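PDB 6SLN: RagA protein from Porphyromonas gingivalis, which probably serves as a TonB-dependent receptor of the outer membrane, taking up substrate through a beta-barrel closed by a plug domain. Local coordinates for residues S96-S101 against Y585-V590; E513-T518 against Y578-W583; G611-I616 against D629-M634. All coordinates share one frame; numbering follows the deposited sequence.

How the interactions relate
The chain enters the model in the plug, where residues 96-101 lie in a loop ahead of strand 102-106. Interaction 1 closes by far the longest loop, bringing this N-terminal piece against barrel strand 584-595, with 483 residues between its segments. Interaction 2 is nested inside that loop and pairs strands 515-540 and 561-580. Interaction 3 follows in series and joins strands 604-614 and 627-641. The strands concerned stand side by side: 561-580 borders 584-595, which borders 604-614. Backbone bonds also join Ile-586 with Tyr-578, Asp-587 with Gly-611 and Trp-583 with Asp-615, so the three contacts belong to one patch of barrel wall, which the plug loop meets at strand 584-595, with a weak bond to Lys-633.

Interaction 1: residues S96-S101 against Y585-V590; sequences STVSGS and YIDFSV
Asp-587 OD2 is gripped by three donors, all from the plug loop: the hydroxyls of Thr-97 and Ser-99 and the backbone N-H of Ser-99. Thr-97 OG1 donates to OD2 of Asp-587 over 2.7 Å, and these two side chains meet tip to tip. Ser-99 OG gives a second bond of 2.7 Å to the same Asp-587 OD2. The two hydroxyls approach from opposite faces of the carboxylate, Thr-97 OG1 almost perpendicular to its plane, 80° out, Ser-99 OG less steeply. The third bond, from Ser-99 N to Asp-587 OD2, is longer at 3.3 Å and reaches the oxygen nearly along its C-O axis.

The loop is shaped for this grip. Residues 97-100 form a type I beta turn, closed by a bond from Gly-100 N to Thr-97 O of 3.2 Å. Thr-97 OG1 stands anti to its own backbone N (chi1 -160°), whereas Ser-99 OG lies beside its backbone N (chi1 -36°), so that hydroxyl and N-H of Ser-99 converge on one acceptor. Ser-190, in another loop, touches both Thr-97 and Ser-99.

Beside the polar site, Val-98 sends its CG1 branch obliquely onto the Tyr-585 ring, 4.1 Å from CG of Tyr-585. Met-613 on the adjacent strand touches both of these side chains. Tyr-585 and Asp-587, two residues apart on strand 584-595, both point to the plug, while Ile-586 between them points the other way, as expected of a barrel wall.

Three donors on one carboxylate oxygen, with both Asp-587 and Ser-99 buried, would probably stabilise the charged form of the aspartate. The contact is thus a polar, orientation-dependent tie between plug and barrel, with a small apolar patch next to it.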
ATOM      1  N   SER A  96      20.440 -15.860  35.698  1.00123.99           N
ATOM      2  CA  SER A  96      20.168 -15.289  37.013  1.00121.50           C
ATOM      3  C   SER A  96      21.444 -14.732  37.629  1.00110.54           C
ATOM      4  O   SER A  96      22.353 -14.302  36.910  1.00113.93           O
ATOM      5  CB  SER A  96      19.559 -16.347  37.942  1.00126.20           C
ATOM      6  OG  SER A  96      18.710 -17.236  37.231  1.00126.75           O
ATOM      7  N   THR A  97      21.513 -14.750  38.958  1.00 96.22           N
ATOM      8  CA  THR A  97      22.755 -14.538  39.687  1.00 86.16           C
ATOM      9  C   THR A  97      22.522 -14.818  41.166  1.00 74.99           C
ATOM     10  O   THR A  97      21.404 -14.687  41.677  1.00 71.71           O
ATOM     11  CB  THR A  97      23.312 -13.123  39.479  1.00 89.92           C
ATOM     12  OG1 THR A  97      24.710 -13.105  39.808  1.00 85.19           O
ATOM     13  CG2 THR A  97      22.577 -12.124  40.334  1.00 96.66           C
ATOM     14  N   VAL A  98      23.610 -15.190  41.843  1.00 71.38           N
ATOM     15  CA  VAL A  98      23.544 -15.677  43.217  1.00 72.50           C
ATOM     16  C   VAL A  98      23.060 -14.591  44.176  1.00 71.32           C
ATOM     17  O   VAL A  98      22.399 -14.887  45.181  1.00 67.79           O
ATOM     18  CB  VAL A  98      24.933 -16.220  43.620  1.00 77.60           C
ATOM     19  CG1 VAL A  98      24.820 -17.184  44.799  1.00 78.45           C
ATOM     20  CG2 VAL A  98      25.645 -16.869  42.412  1.00 74.67           C
ATOM     21  N   SER A  99      23.385 -13.326  43.893  1.00 75.60           N
ATOM     22  CA  SER A  99      23.030 -12.190  44.737  1.00 77.21           C
ATOM     23  C   SER A  99      21.731 -11.522  44.322  1.00 80.58           C
ATOM     24  O   SER A  99      21.269 -10.613  45.018  1.00 84.25           O
ATOM     25  CB  SER A  99      24.133 -11.125  44.694  1.00 76.23           C
ATOM     26  OG  SER A  99      25.419 -11.700  44.602  1.00 78.78           O
ATOM     27  N   GLY A 100      21.148 -11.929  43.197  1.00 74.37           N
ATOM     28  CA  GLY A 100      20.093 -11.147  42.595  1.00 66.54           C
ATOM     29  C   GLY A 100      18.736 -11.411  43.223  1.00 66.17           C
ATOM     30  O   GLY A 100      18.429 -12.524  43.648  1.00 70.25           O
ATOM     31  N   SER A 101      17.929 -10.354  43.286  1.00 62.93           N
ATOM     32  CA  SER A 101      16.505 -10.445  43.594  1.00 63.08           C
ATOM     33  C   SER A 101      15.824 -11.083  42.390  1.00 68.74           C
ATOM     34  O   SER A 101      15.537 -10.409  41.395  1.00 75.62           O
ATOM     35  CB  SER A 101      15.938  -9.056  43.892  1.00 60.15           C
ATOM     36  OG  SER A 101      14.778  -9.094  44.715  1.00 64.70           O
ATOM     37  N   TYR A 585      29.780 -15.507  48.313  1.00 89.55           N
ATOM     38  CA  TYR A 585      29.801 -15.309  46.869  1.00 81.96           C
ATOM     39  C   TYR A 585      29.765 -13.818  46.555  1.00 79.33           C
ATOM     40  O   TYR A 585      29.054 -13.051  47.213  1.00 80.05           O
ATOM     41  CB  TYR A 585      28.617 -16.021  46.190  1.00 77.64           C
ATOM     42  CG  TYR A 585      28.580 -17.516  46.416  1.00 79.41           C
ATOM     43  CD1 TYR A 585      29.270 -18.383  45.578  1.00 80.97           C
ATOM     44  CD2 TYR A 585      27.862 -18.059  47.475  1.00 83.42           C
ATOM     45  CE1 TYR A 585      29.241 -19.756  45.787  1.00 87.16           C
ATOM     46  CE2 TYR A 585      27.826 -19.431  47.695  1.00 89.39           C
ATOM     47  CZ  TYR A 585      28.516 -20.274  46.847  1.00 91.94           C
ATOM     48  OH  TYR A 585      28.485 -21.634  47.060  1.00 95.48           O
ATOM     49  N   ILE A 586      30.543 -13.406  45.553  1.00 76.80           N
ATOM     50  CA  ILE A 586      30.538 -12.030  45.072  1.00 67.91           C
ATOM     51  C   ILE A 586      30.348 -12.030  43.562  1.00 66.82           C
ATOM     52  O   ILE A 586      31.027 -12.770  42.843  1.00 68.46           O
ATOM     53  CB  ILE A 586      31.822 -11.273  45.443  1.00 58.37           C
ATOM     54  CG1 ILE A 586      31.984 -11.223  46.963  1.00 61.81           C
ATOM     55  CG2 ILE A 586      31.763  -9.870  44.865  1.00 53.16           C
ATOM     56  CD1 ILE A 586      31.341 -10.016  47.615  1.00 59.16           C
ATOM     57  N   ASP A 587      29.412 -11.214  43.094  1.00 65.44           N
ATOM     58  CA  ASP A 587      29.192 -10.944  41.685  1.00 62.92           C
ATOM     59  C   ASP A 587      29.630  -9.520  41.386  1.00 69.07           C
ATOM     60  O   ASP A 587      29.551  -8.629  42.238  1.00 71.56           O
ATOM     61  CB  ASP A 587      27.719 -11.124  41.300  1.00 62.42           C
ATOM     62  CG  ASP A 587      27.191 -12.503  41.643  1.00 75.49           C
ATOM     63  OD1 ASP A 587      27.926 -13.496  41.459  1.00 79.58           O
ATOM     64  OD2 ASP A 587      26.034 -12.592  42.105  1.00 79.50           O
ATOM     65  N   PHE A 588      30.095  -9.315  40.164  1.00 67.31           N
ATOM     66  CA  PHE A 588      30.580  -8.017  39.736  1.00 59.15           C
ATOM     67  C   PHE A 588      30.319  -7.933  38.240  1.00 60.38           C
ATOM     68  O   PHE A 588      30.606  -8.884  37.511  1.00 65.63           O
ATOM     69  CB  PHE A 588      32.064  -7.865  40.079  1.00 59.95           C
ATOM     70  CG  PHE A 588      32.722  -6.710  39.406  1.00 75.63           C
ATOM     71  CD1 PHE A 588      32.212  -5.425  39.555  1.00 79.87           C
ATOM     72  CD2 PHE A 588      33.848  -6.899  38.619  1.00 81.43           C
ATOM     73  CE1 PHE A 588      32.813  -4.340  38.928  1.00 77.54           C
ATOM     74  CE2 PHE A 588      34.454  -5.822  37.991  1.00 85.31           C
ATOM     75  CZ  PHE A 588      33.932  -4.538  38.148  1.00 82.29           C
ATOM     76  N   SER A 589      29.744  -6.824  37.791  1.00 54.78           N
ATOM     77  CA  SER A 589      29.374  -6.658  36.396  1.00 56.80           C
ATOM     78  C   SER A 589      29.774  -5.263  35.934  1.00 56.10           C
ATOM     79  O   SER A 589      29.615  -4.293  36.680  1.00 58.66           O
ATOM     80  CB  SER A 589      27.872  -6.875  36.205  1.00 61.86           C
ATOM     81  OG  SER A 589      27.137  -5.668  36.365  1.00 64.15           O
ATOM     82  N   VAL A 590      30.330  -5.167  34.725  1.00 46.51           N
ATOM     83  CA  VAL A 590      30.472  -3.892  34.033  1.00 47.88           C
ATOM     84  C   VAL A 590      30.052  -4.107  32.586  1.00 46.22           C
ATOM     85  O   VAL A 590      30.221  -5.193  32.026  1.00 43.92           O
ATOM     86  CB  VAL A 590      31.902  -3.296  34.128  1.00 45.99           C
ATOM     87  CG1 VAL A 590      32.901  -4.170  33.436  1.00 44.77           C
ATOM     88  CG2 VAL A 590      31.938  -1.884  33.546  1.00 42.98           C
TER

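Interaction 2: residues E513-T518 against Y578-W583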
ATOM      1  N   GLU A 513      39.744 -25.624  45.311  1.00108.27           N
ATOM      2  CA  GLU A 513      38.771 -26.431  46.063  1.00111.92           C
ATOM      3  C   GLU A 513      37.908 -25.467  46.860  1.00117.41           C
ATOM      4  O   GLU A 513      36.687 -25.636  46.946  1.00119.13           O
ATOM      5  CB  GLU A 513      39.410 -27.463  47.011  1.00116.24           C
ATOM      6  CG  GLU A 513      38.637 -28.775  47.246  1.00123.08           C
ATOM      7  CD  GLU A 513      37.524 -28.694  48.292  1.00128.04           C
ATOM      8  OE1 GLU A 513      37.289 -27.596  48.847  1.00128.95           O
ATOM      9  OE2 GLU A 513      36.901 -29.749  48.573  1.00128.81           O
ATOM     10  N   LYS A 514      38.533 -24.434  47.416  1.00119.30           N
ATOM     11  CA  LYS A 514      37.835 -23.438  48.208  1.00119.85           C
ATOM     12  C   LYS A 514      37.672 -22.109  47.472  1.00121.39           C
ATOM     13  O   LYS A 514      37.287 -21.113  48.092  1.00126.67           O
ATOM     14  CB  LYS A 514      38.584 -23.231  49.519  1.00114.70           C
ATOM     15  CG  LYS A 514      38.665 -24.465  50.401  1.00108.34           C
ATOM     16  CD  LYS A 514      39.264 -24.114  51.747  1.00102.78           C
ATOM     17  CE  LYS A 514      38.199 -23.704  52.730  1.00 99.04           C
ATOM     18  NZ  LYS A 514      38.713 -23.508  54.119  1.00 99.36           N
ATOM     19  N   HIS A 515      37.951 -22.064  46.169  1.00112.76           N
ATOM     20  CA  HIS A 515      37.859 -20.812  45.417  1.00 98.62           C
ATOM     21  C   HIS A 515      37.414 -21.135  43.996  1.00 93.97           C
ATOM     22  O   HIS A 515      38.176 -21.731  43.228  1.00 94.60           O
ATOM     23  CB  HIS A 515      39.194 -20.074  45.402  1.00 92.62           C
ATOM     24  CG  HIS A 515      39.625 -19.548  46.736  1.00 89.04           C
ATOM     25  ND1 HIS A 515      39.245 -18.311  47.210  1.00 87.84           N
ATOM     26  CD2 HIS A 515      40.425 -20.084  47.689  1.00 90.25           C
ATOM     27  CE1 HIS A 515      39.790 -18.110  48.399  1.00 89.74           C
ATOM     28  NE2 HIS A 515      40.508 -19.173  48.713  1.00 90.02           N
ATOM     29  N   ASP A 516      36.191 -20.746  43.645  1.00 91.64           N
ATOM     30  CA  ASP A 516      35.676 -20.879  42.288  1.00 83.73           C
ATOM     31  C   ASP A 516      35.488 -19.492  41.701  1.00 80.39           C
ATOM     32  O   ASP A 516      34.835 -18.642  42.308  1.00 87.46           O
ATOM     33  CB  ASP A 516      34.348 -21.639  42.260  1.00 84.81           C
ATOM     34  CG  ASP A 516      34.488 -23.074  42.718  1.00 95.53           C
ATOM     35  OD1 ASP A 516      33.921 -23.422  43.783  1.00 96.63           O
ATOM     36  OD2 ASP A 516      35.167 -23.851  42.009  1.00102.32           O
ATOM     37  N   LEU A 517      36.062 -19.259  40.534  1.00 75.90           N
ATOM     38  CA  LEU A 517      35.844 -18.013  39.824  1.00 77.73           C
ATOM     39  C   LEU A 517      35.183 -18.308  38.484  1.00 80.92           C
ATOM     40  O   LEU A 517      35.487 -19.314  37.833  1.00 86.20           O
ATOM     41  CB  LEU A 517      37.152 -17.242  39.630  1.00 79.42           C
ATOM     42  CG  LEU A 517      36.985 -15.869  38.973  1.00 82.49           C
ATOM     43  CD1 LEU A 517      36.457 -14.856  39.980  1.00 86.11           C
ATOM     44  CD2 LEU A 517      38.290 -15.385  38.348  1.00 80.39           C
ATOM     45  N   THR A 518      34.256 -17.443  38.094  1.00 74.38           N
ATOM     46  CA  THR A 518      33.597 -17.523  36.802  1.00 63.96           C
ATOM     47  C   THR A 518      33.688 -16.158  36.142  1.00 64.26           C
ATOM     48  O   THR A 518      33.355 -15.140  36.760  1.00 65.56           O
ATOM     49  CB  THR A 518      32.134 -17.953  36.941  1.00 58.77           C
ATOM     50  OG1 THR A 518      32.081 -19.298  37.430  1.00 62.70           O
ATOM     51  CG2 THR A 518      31.433 -17.859  35.601  1.00 52.04           C
ATOM     52  N   TYR A 578      32.580 -14.993  41.935  1.00 60.82           N
ATOM     53  CA  TYR A 578      33.578 -15.543  42.835  1.00 60.45           C
ATOM     54  C   TYR A 578      32.893 -16.319  43.958  1.00 66.80           C
ATOM     55  O   TYR A 578      31.789 -15.974  44.390  1.00 68.60           O
ATOM     56  CB  TYR A 578      34.430 -14.413  43.399  1.00 67.63           C
ATOM     57  CG  TYR A 578      35.458 -14.833  44.402  1.00 76.09           C
ATOM     58  CD1 TYR A 578      35.120 -15.019  45.734  1.00 78.48           C
ATOM     59  CD2 TYR A 578      36.783 -15.005  44.028  1.00 82.01           C
ATOM     60  CE1 TYR A 578      36.062 -15.395  46.660  1.00 81.03           C
ATOM     61  CE2 TYR A 578      37.738 -15.374  44.953  1.00 82.78           C
ATOM     62  CZ  TYR A 578      37.368 -15.571  46.266  1.00 82.94           C
ATOM     63  OH  TYR A 578      38.302 -15.945  47.191  1.00 89.19           O
ATOM     64  N   GLY A 579      33.552 -17.374  44.432  1.00 68.84           N
ATOM     65  CA  GLY A 579      32.942 -18.218  45.441  1.00 70.06           C
ATOM     66  C   GLY A 579      33.900 -18.874  46.417  1.00 78.63           C
ATOM     67  O   GLY A 579      34.334 -20.007  46.191  1.00 80.37           O
ATOM     68  N   PHE A 580      34.210 -18.187  47.520  1.00 86.62           N
ATOM     69  CA  PHE A 580      35.129 -18.721  48.518  1.00 94.50           C
ATOM     70  C   PHE A 580      34.422 -19.702  49.441  1.00 97.36           C
ATOM     71  O   PHE A 580      33.323 -19.433  49.936  1.00 92.59           O
ATOM     72  CB  PHE A 580      35.752 -17.601  49.353  1.00 99.72           C
ATOM     73  CG  PHE A 580      36.482 -18.101  50.575  1.00104.91           C
ATOM     74  CD1 PHE A 580      37.474 -19.068  50.464  1.00106.39           C
ATOM     75  CD2 PHE A 580      36.170 -17.620  51.830  1.00107.52           C
ATOM     76  CE1 PHE A 580      38.140 -19.541  51.576  1.00107.78           C
ATOM     77  CE2 PHE A 580      36.842 -18.086  52.949  1.00110.78           C
ATOM     78  CZ  PHE A 580      37.825 -19.049  52.822  1.00110.81           C
ATOM     79  N   ASP A 581      35.090 -20.824  49.708  1.00107.38           N
ATOM     80  CA  ASP A 581      34.476 -21.963  50.382  1.00113.55           C
ATOM     81  C   ASP A 581      33.181 -22.230  49.623  1.00113.30           C
ATOM     82  O   ASP A 581      33.196 -22.240  48.381  1.00123.08           O
ATOM     83  CB  ASP A 581      34.309 -21.671  51.859  1.00119.27           C
ATOM     84  CG  ASP A 581      34.682 -22.841  52.746  1.00124.04           C
ATOM     85  OD1 ASP A 581      35.482 -22.658  53.694  1.00124.55           O
ATOM     86  OD2 ASP A 581      34.169 -23.948  52.495  1.00124.56           O
ATOM     87  N   LYS A 582      32.057 -22.418  50.299  1.00104.27           N
ATOM     88  CA  LYS A 582      30.769 -22.432  49.623  1.00 99.07           C
ATOM     89  C   LYS A 582      29.732 -21.674  50.448  1.00 98.50           C
ATOM     90  O   LYS A 582      28.584 -22.108  50.602  1.00 97.76           O
ATOM     91  CB  LYS A 582      30.312 -23.860  49.320  1.00 97.45           C
ATOM     92  CG  LYS A 582      31.431 -24.891  49.101  1.00 99.20           C
ATOM     93  CD  LYS A 582      31.907 -24.938  47.639  1.00 99.92           C
ATOM     94  CE  LYS A 582      32.647 -26.231  47.321  1.00100.34           C
ATOM     95  NZ  LYS A 582      34.131 -26.087  47.451  1.00 99.44           N
ATOM     96  N   TRP A 583      30.125 -20.517  50.988  1.00 96.82           N
ATOM     97  CA  TRP A 583      29.190 -19.639  51.684  1.00 98.22           C
ATOM     98  C   TRP A 583      29.275 -18.173  51.278  1.00101.49           C
ATOM     99  O   TRP A 583      28.252 -17.487  51.349  1.00106.21           O
ATOM    100  CB  TRP A 583      29.389 -19.741  53.201  1.00 99.38           C
ATOM    101  CG  TRP A 583      30.306 -18.686  53.795  1.00 97.05           C
ATOM    102  CD1 TRP A 583      29.976 -17.405  54.164  1.00 93.54           C
ATOM    103  CD2 TRP A 583      31.685 -18.849  54.123  1.00 97.23           C
ATOM    104  NE1 TRP A 583      31.074 -16.766  54.693  1.00 92.39           N
ATOM    105  CE2 TRP A 583      32.135 -17.632  54.677  1.00 97.31           C
ATOM    106  CE3 TRP A 583      32.584 -19.906  54.000  1.00104.92           C
ATOM    107  CZ2 TRP A 583      33.450 -17.448  55.098  1.00108.10           C
ATOM    108  CZ3 TRP A 583      33.890 -19.722  54.418  1.00113.71           C
ATOM    109  CH2 TRP A 583      34.314 -18.501  54.952  1.00115.16           C
TER
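An antiparallel strand pair of the beta-barrel ends here, where strand 515-540 begins and strand 561-580 runs out into a turn, probably on the periplasmic side as with the short turns of related receptors. Asp-516 and Gly-579 are the hydrogen-bonded pair: Asp-516 N donates to Gly-579 O over 3.2 Å in a fairly straight bond (164° at the hydrogen), and the return bond from Gly-579 N to Asp-516 O is weak. Two residues further along, past the ends of both strands, Asp-581 N donates to Lys-514 O at 2.7 Å, from above the carbonyl plane.

His-515 and Phe-580, a non-hydrogen-bonded pair, share a face with Tyr-578, and the three rings form an aromatic cluster. Phe-580 puts its CD1 over one face of the imidazole; the two ring planes are 27° apart but slid so far that they barely overlap. Tyr-578 lies alongside His-515 and meets it rim to rim, its OH near the imidazole plane. The OH and His-515 ND1 make a weak hydrogen bond in which either may be the donor, though the exact position of the OH is uncertain. Leu-517 CD1 lies at the edge of the Tyr-578 ring, packing on CB of Tyr-578 at 4.0 Å.

Charged side chains link the two adjacent turns. Lys-514 runs alongside Asp-581, bent at chi3 (90°) so that its NZ forms a salt bridge with Asp-581 OD1 at 3.4 Å. Lys-582 crosses Glu-513 and places NZ 2.6 Å from Glu-513 O, with a long salt bridge of 3.8 Å from NZ to Glu-513 OE1. Asp-516 turns instead to Ser-510, bonding through OD2.

With the charged groups at the surface, the ion pairs are probably softened by solvent, so the backbone bonds and ring packing may contribute more to the pairing.

Interaction 3: residues G611-I616 against D629-M634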
ATOM      1  N   GLY A 611      27.551  -7.365  43.625  1.00 59.62           N
ATOM      2  CA  GLY A 611      26.603  -8.147  44.381  1.00 64.47           C
ATOM      3  C   GLY A 611      27.309  -9.074  45.356  1.00 67.43           C
ATOM      4  O   GLY A 611      28.472  -9.437  45.179  1.00 72.08           O
ATOM      5  N   GLY A 612      26.575  -9.437  46.402  1.00 64.61           N
ATOM      6  CA  GLY A 612      27.075 -10.359  47.399  1.00 61.95           C
ATOM      7  C   GLY A 612      25.977 -11.248  47.935  1.00 68.54           C
ATOM      8  O   GLY A 612      24.865 -10.781  48.192  1.00 76.92           O
ATOM      9  N   MET A 613      26.266 -12.540  48.070  1.00 69.04           N
ATOM     10  CA  MET A 613      25.383 -13.486  48.743  1.00 70.82           C
ATOM     11  C   MET A 613      26.193 -14.209  49.810  1.00 73.72           C
ATOM     12  O   MET A 613      27.172 -14.892  49.490  1.00 70.54           O
ATOM     13  CB  MET A 613      24.774 -14.489  47.755  1.00 68.45           C
ATOM     14  CG  MET A 613      23.766 -15.463  48.382  1.00 69.85           C
ATOM     15  SD  MET A 613      24.476 -16.859  49.313  1.00 73.77           S
ATOM     16  CE  MET A 613      24.272 -18.181  48.123  1.00 71.59           C
ATOM     17  N   PHE A 614      25.774 -14.080  51.069  1.00 77.99           N
ATOM     18  CA  PHE A 614      26.464 -14.679  52.207  1.00 75.26           C
ATOM     19  C   PHE A 614      25.566 -15.741  52.818  1.00 72.42           C
ATOM     20  O   PHE A 614      24.455 -15.434  53.263  1.00 81.73           O
ATOM     21  CB  PHE A 614      26.823 -13.619  53.245  1.00 77.94           C
ATOM     22  CG  PHE A 614      27.440 -12.389  52.652  1.00 85.81           C
ATOM     23  CD1 PHE A 614      28.814 -12.296  52.492  1.00 85.98           C
ATOM     24  CD2 PHE A 614      26.645 -11.328  52.240  1.00 89.37           C
ATOM     25  CE1 PHE A 614      29.383 -11.172  51.947  1.00 85.71           C
ATOM     26  CE2 PHE A 614      27.209 -10.197  51.689  1.00 89.54           C
ATOM     27  CZ  PHE A 614      28.582 -10.119  51.543  1.00 88.75           C
ATOM     28  N   ASP A 615      26.044 -16.979  52.853  1.00 64.13           N
ATOM     29  CA  ASP A 615      25.209 -18.106  53.264  1.00 72.62           C
ATOM     30  C   ASP A 615      25.328 -18.310  54.769  1.00 86.02           C
ATOM     31  O   ASP A 615      26.236 -18.995  55.247  1.00 95.41           O
ATOM     32  CB  ASP A 615      25.591 -19.367  52.506  1.00 77.72           C
ATOM     33  CG  ASP A 615      24.484 -20.388  52.519  1.00 87.71           C
ATOM     34  OD1 ASP A 615      23.956 -20.675  53.618  1.00 90.52           O
ATOM     35  OD2 ASP A 615      24.120 -20.880  51.428  1.00 91.76           O
ATOM     36  N   ILE A 616      24.381 -17.749  55.516  1.00 86.73           N
ATOM     37  CA  ILE A 616      24.507 -17.744  56.966  1.00 85.98           C
ATOM     38  C   ILE A 616      24.210 -19.119  57.558  1.00 94.02           C
ATOM     39  O   ILE A 616      24.788 -19.487  58.588  1.00101.68           O
ATOM     40  CB  ILE A 616      23.603 -16.640  57.539  1.00 82.96           C
ATOM     41  CG1 ILE A 616      24.191 -15.270  57.187  1.00 79.74           C
ATOM     42  CG2 ILE A 616      23.429 -16.782  59.038  1.00 84.53           C
ATOM     43  CD1 ILE A 616      23.211 -14.123  57.273  1.00 79.19           C
ATOM     44  N   ASP A 629      17.309 -23.281  55.858  1.00111.02           N
ATOM     45  CA  ASP A 629      18.190 -22.483  55.016  1.00111.49           C
ATOM     46  C   ASP A 629      18.024 -21.014  55.374  1.00106.85           C
ATOM     47  O   ASP A 629      16.916 -20.561  55.668  1.00108.03           O
ATOM     48  CB  ASP A 629      17.923 -22.688  53.516  1.00114.56           C
ATOM     49  CG  ASP A 629      19.142 -22.340  52.661  1.00119.03           C
ATOM     50  OD1 ASP A 629      20.180 -21.941  53.243  1.00121.10           O
ATOM     51  OD2 ASP A 629      19.068 -22.456  51.416  1.00117.06           O
ATOM     52  N   LEU A 630      19.139 -20.289  55.370  1.00 99.01           N
ATOM     53  CA  LEU A 630      19.138 -18.844  55.541  1.00 89.01           C
ATOM     54  C   LEU A 630      20.203 -18.273  54.618  1.00 89.06           C
ATOM     55  O   LEU A 630      21.333 -18.772  54.595  1.00 90.50           O
ATOM     56  CB  LEU A 630      19.414 -18.448  56.997  1.00 83.01           C
ATOM     57  CG  LEU A 630      18.694 -17.190  57.480  1.00 77.02           C
ATOM     58  CD1 LEU A 630      18.716 -17.134  58.980  1.00 67.70           C
ATOM     59  CD2 LEU A 630      19.329 -15.940  56.902  1.00 83.29           C
ATOM     60  N   ARG A 631      19.835 -17.248  53.851  1.00 84.47           N
ATOM     61  CA  ARG A 631      20.782 -16.556  52.990  1.00 74.69           C
ATOM     62  C   ARG A 631      20.569 -15.052  53.099  1.00 76.16           C
ATOM     63  O   ARG A 631      19.447 -14.567  53.270  1.00 74.30           O
ATOM     64  CB  ARG A 631      20.662 -17.004  51.530  1.00 68.55           C
ATOM     65  CG  ARG A 631      21.073 -18.446  51.285  1.00 67.43           C
ATOM     66  CD  ARG A 631      21.016 -18.794  49.809  1.00 69.92           C
ATOM     67  NE  ARG A 631      19.721 -18.468  49.211  1.00 79.90           N
ATOM     68  CZ  ARG A 631      18.707 -19.318  49.113  1.00 87.67           C
ATOM     69  NH1 ARG A 631      18.834 -20.554  49.580  1.00 89.48           N
ATOM     70  NH2 ARG A 631      17.566 -18.932  48.554  1.00 91.48           N
ATOM     71  N   LEU A 632      21.680 -14.326  53.015  1.00 80.55           N
ATOM     72  CA  LEU A 632      21.720 -12.873  53.063  1.00 80.88           C
ATOM     73  C   LEU A 632      22.349 -12.397  51.759  1.00 79.14           C
ATOM     74  O   LEU A 632      23.349 -12.965  51.306  1.00 78.27           O
ATOM     75  CB  LEU A 632      22.507 -12.415  54.303  1.00 82.29           C
ATOM     76  CG  LEU A 632      22.730 -10.967  54.748  1.00 84.65           C
ATOM     77  CD1 LEU A 632      23.699 -10.260  53.834  1.00 86.19           C
ATOM     78  CD2 LEU A 632      21.429 -10.217  54.818  1.00 81.81           C
ATOM     79  N   LYS A 633      21.751 -11.390  51.135  1.00 75.59           N
ATOM     80  CA  LYS A 633      22.198 -10.959  49.819  1.00 71.49           C
ATOM     81  C   LYS A 633      22.013  -9.459  49.683  1.00 70.28           C
ATOM     82  O   LYS A 633      20.970  -8.922  50.067  1.00 76.17           O
ATOM     83  CB  LYS A 633      21.430 -11.687  48.695  1.00 70.20           C
ATOM     84  CG  LYS A 633      19.974 -12.008  49.025  1.00 71.88           C
ATOM     85  CD  LYS A 633      19.424 -13.158  48.181  1.00 72.74           C
ATOM     86  CE  LYS A 633      19.057 -12.711  46.764  1.00 71.15           C
ATOM     87  NZ  LYS A 633      17.801 -11.898  46.685  1.00 62.81           N
ATOM     88  N   MET A 634      23.021  -8.783  49.138  1.00 59.09           N
ATOM     89  CA  MET A 634      22.843  -7.391  48.768  1.00 62.52           C
ATOM     90  C   MET A 634      23.540  -7.090  47.449  1.00 60.57           C
ATOM     91  O   MET A 634      24.548  -7.705  47.100  1.00 63.64           O
ATOM     92  CB  MET A 634      23.342  -6.439  49.842  1.00 72.26           C
ATOM     93  CG  MET A 634      24.811  -6.532  50.116  1.00 83.12           C
ATOM     94  SD  MET A 634      25.105  -5.864  51.754  1.00 92.71           S
ATOM     95  CE  MET A 634      24.420  -7.152  52.778  1.00 88.39           C
TER
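Two neighbouring antiparallel strands of the beta-barrel, 604-614 and 627-641, meet here beside the helix 616-621 that lies in their connection. Two hydrogen-bonded pairs hold them. At one, Gly-612 N donates to Met-634 O over 2.8 Å and Met-634 N returns a bond to Gly-612 O; at the other, Phe-614 N reaches Leu-632 O at 2.7 Å, nearly along the C=O axis, and Leu-632 N bonds back to Phe-614 O at 3.0 Å. Met-613 and Lys-633 form the non-hydrogen-bonded pair between them.

On the face of Phe-614, Leu-632 and Met-634 the packing is apolar. Phe-614 and Leu-632 run alongside each other off the same face, with CD2 of the ring 3.5 Å from Leu-632 CD1. Met-634 brings its CE obliquely to the same ring, and Ile-616 crosses Leu-632, its CD1 set 3.5 Å from CB of Leu-632. Phe-685 of strand 678-691 adds to this layer from the next strand.

The opposite face is more polar. Met-613 leaves with CG anti to the backbone N (chi1 -176°) and bends at chi2 and chi3, bringing CE to the aliphatic part of Arg-631, 3.7 Å from CD. Arg-631 NH1 forms a salt bridge with Asp-629 OD2 of 2.7 Å, a charge partner that may ease the nearness of the Asp-629 and Asp-615 carboxylates. Lys-633 extends instead to a salt bridge with Glu-699 and a weak bond to Gly-100 O of the plug.

Asp-615 is the N-cap of the helix, its OD1 accepting from Asn-618 N; this capped helix is a local feature of the connection. Adjacent antiparallel strands in series, one face apolar and the other carrying charges, one of which reaches the plug, are what the wall of a TonB-dependent receptor barrel presents.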